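Local coordinates for protein Dmd discriminator of mRNA degradation (Enterobacteria phage RB69, PDB 5I8J) that acts as a phage antitoxin that interacts with the bacterial toxin RnlA and probably neutralises it during infection, at the interface of chains A and B. Coordinates in Å, arbitrary orientation; residue numbers count along the deposited sequence, not the author numbering. Chains: chain A/B, Dmd discriminator of mRNA degradation.

The interface of chains A and B. Residues chain A 9, 11, 21-23, 51, 54; chain B 11, 13, 19-21, 49, 51.
Two copies of Dmd meet here through the faces of their beta-sheets in a two-fold symmetric interface, so each contact recurs with the chains exchanged. B:Met19, on strand 19-27, can be followed outwards from CB. This CB lies 3.7 Å from CG2 of A:Thr21, whose side chain it crosses at about a right angle. The next atom, CG, is anti to the backbone carbonyl carbon, and the chain then runs extended to SD. The sulfur B:Met19 SD rests 3.6 Å from A:Asp23 CG, the carboxylate carbon. A bend at chi3 (63°) turns the methyl CE towards A:Thr21, 3.4 Å from its hydroxyl OG1 and also against OD1 of A:Asp23. That hydroxyl is anti to the backbone N (chi1 -173°), which puts the methyl CG2 in the crowded position between N and carbonyl carbon, where it also meets CG2 of B:Thr21.

The carboxylate of A:Asp23 is held from both chains. The indole NE1 of B:Trp13 donates to OD2 at 2.9 Å, with the acceptor near the ring plane but the donor well above the carboxylate plane. The other oxygen, OD1, accepts from the hydroxyl OG1 of A:Thr9 at 2.7 Å, a second-shell bond that should help fix the carboxylate's rotation.

Close to the two-fold axis, A:Ile11 and B:Ile11 reach tip to tip, CD1 to CD1 3.3 Å, tighter than usual van der Waals contact. Beside them the A:Phe51 and B:Phe51 rings pack edge-to-face, their planes 60° apart and centroids 5.0 Å from each other. Extended beyond CG, B:Lys49 delivers NZ to the syn lone pair of A:Asp54 OD1, forming a 2.8 Å salt bridge.

Apolar contact thus joins the sheets, while directional polar bonds at its margins probably help to set their register; the patch probably stabilises a Dmd dimer, although the crystal alone does not establish that assembly in solution.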
# COMPACT_ATOMS: atom_id res chain seq x y z
N THR A 9 6.40 2.38 3.40
CA THR A 9 4.95 2.45 3.27
C THR A 9 4.35 1.16 3.83
O THR A 9 4.69 0.07 3.39
CB THR A 9 4.51 2.61 1.80
OG1 THR A 9 5.06 3.83 1.26
CG2 THR A 9 2.99 2.64 1.70
N ILE A 11 0.94 -1.07 4.55
CA ILE A 11 -0.45 -1.28 4.17
C ILE A 11 -1.03 -2.35 5.07
O ILE A 11 -0.44 -3.41 5.21
CB ILE A 11 -0.60 -1.72 2.72
CG1 ILE A 11 0.21 -0.82 1.79
CG2 ILE A 11 -2.07 -1.72 2.33
CD1 ILE A 11 0.39 -1.46 0.44
N THR A 21 -3.27 2.69 6.00
CA THR A 21 -1.97 2.81 5.35
C THR A 21 -1.21 3.99 5.97
O THR A 21 -1.83 4.95 6.41
CB THR A 21 -2.11 2.96 3.82
OG1 THR A 21 -0.82 2.92 3.20
CG2 THR A 21 -2.82 4.27 3.46
N LYS A 22 0.11 3.86 6.07
CA LYS A 22 0.94 4.92 6.66
C LYS A 22 2.29 4.96 6.01
O LYS A 22 2.83 3.92 5.67
CB LYS A 22 1.15 4.69 8.16
CG LYS A 22 -0.07 4.66 9.03
CD LYS A 22 0.33 4.53 10.49
CE LYS A 22 1.02 5.79 10.97
NZ LYS A 22 1.10 5.82 12.46
N ASP A 23 2.87 6.16 5.87
CA ASP A 23 4.28 6.31 5.53
C ASP A 23 5.05 6.63 6.80
O ASP A 23 4.70 7.57 7.50
CB ASP A 23 4.50 7.43 4.51
CG ASP A 23 4.29 6.97 3.09
OD1 ASP A 23 4.04 5.77 2.88
OD2 ASP A 23 4.42 7.81 2.17
N PHE A 51 6.55 -1.88 2.58
CA PHE A 51 7.06 -1.63 1.25
C PHE A 51 8.17 -0.58 1.30
O PHE A 51 8.02 0.44 1.96
CB PHE A 51 5.94 -1.13 0.32
CG PHE A 51 4.96 -2.19 -0.10
CD1 PHE A 51 3.91 -2.56 0.74
CD2 PHE A 51 5.06 -2.78 -1.35
CE1 PHE A 51 2.99 -3.53 0.34
CE2 PHE A 51 4.14 -3.76 -1.75
CZ PHE A 51 3.11 -4.13 -0.91
N ASP A 54 8.44 0.75 -3.33
CA ASP A 54 7.33 0.03 -3.97
C ASP A 54 7.52 -1.49 -4.01
O ASP A 54 6.79 -2.19 -4.72
CB ASP A 54 7.10 0.57 -5.38
CG ASP A 54 6.64 2.02 -5.37
OD1 ASP A 54 5.89 2.38 -4.44
OD2 ASP A 54 7.04 2.78 -6.28
N ILE B 11 -3.08 2.47 -3.51
CA ILE B 11 -2.67 3.40 -2.46
C ILE B 11 -2.62 4.79 -3.07
O ILE B 11 -2.10 4.96 -4.16
CB ILE B 11 -1.29 3.09 -1.90
CG1 ILE B 11 -1.10 1.61 -1.62
CG2 ILE B 11 -1.02 3.93 -0.65
CD1 ILE B 11 0.31 1.35 -1.24
N TRP B 13 -2.04 9.21 -2.35
CA TRP B 13 -1.52 10.33 -1.56
C TRP B 13 -2.16 11.61 -2.08
O TRP B 13 -1.99 11.95 -3.25
CB TRP B 13 -0.00 10.45 -1.68
CG TRP B 13 0.80 9.36 -1.01
CD1 TRP B 13 1.45 9.45 0.19
CD2 TRP B 13 1.08 8.05 -1.53
NE1 TRP B 13 2.10 8.27 0.47
CE2 TRP B 13 1.89 7.40 -0.57
CE3 TRP B 13 0.72 7.37 -2.69
CZ2 TRP B 13 2.33 6.09 -0.75
CZ3 TRP B 13 1.16 6.06 -2.86
CH2 TRP B 13 1.96 5.44 -1.89
N MET B 19 -3.08 10.05 3.19
CA MET B 19 -3.15 8.87 2.34
C MET B 19 -4.52 8.20 2.34
O MET B 19 -5.33 8.41 3.24
CB MET B 19 -2.07 7.87 2.80
CG MET B 19 -0.65 8.41 2.61
SD MET B 19 0.69 7.42 3.33
CE MET B 19 0.51 5.90 2.38
N PHE B 20 -4.79 7.40 1.31
CA PHE B 20 -5.98 6.55 1.28
C PHE B 20 -5.61 5.23 0.63
O PHE B 20 -4.61 5.14 -0.06
CB PHE B 20 -7.14 7.23 0.56
CG PHE B 20 -6.90 7.53 -0.90
CD1 PHE B 20 -6.28 8.71 -1.30
CD2 PHE B 20 -7.35 6.66 -1.89
CE1 PHE B 20 -6.09 9.00 -2.64
CE2 PHE B 20 -7.16 6.95 -3.23
CZ PHE B 20 -6.53 8.12 -3.60
N THR B 21 -6.37 4.18 0.89
CA THR B 21 -6.05 2.90 0.27
C THR B 21 -7.32 2.10 0.11
O THR B 21 -8.15 2.03 1.04
CB THR B 21 -4.97 2.12 1.08
OG1 THR B 21 -4.60 0.92 0.38
CG2 THR B 21 -5.44 1.76 2.48
N LYS B 49 -0.95 4.61 -6.77
CA LYS B 49 -0.20 3.43 -7.18
C LYS B 49 -1.12 2.23 -7.12
O LYS B 49 -1.89 2.08 -6.17
CB LYS B 49 1.01 3.20 -6.27
CG LYS B 49 2.00 4.34 -6.24
CD LYS B 49 3.13 4.06 -5.27
CE LYS B 49 4.07 5.25 -5.17
NZ LYS B 49 5.13 5.03 -4.15
N PHE B 51 -1.33 -1.89 -7.06
CA PHE B 51 -0.60 -3.10 -6.71
C PHE B 51 -1.43 -4.34 -7.03
O PHE B 51 -2.59 -4.44 -6.63
CB PHE B 51 -0.23 -3.12 -5.22
CG PHE B 51 0.80 -2.10 -4.84
CD1 PHE B 51 0.43 -0.80 -4.55
CD2 PHE B 51 2.14 -2.44 -4.78
CE1 PHE B 51 1.39 0.15 -4.21
CE2 PHE B 51 3.10 -1.50 -4.44
CZ PHE B 51 2.72 -0.21 -4.15
O HOH W 1 5.50 4.79 -1.77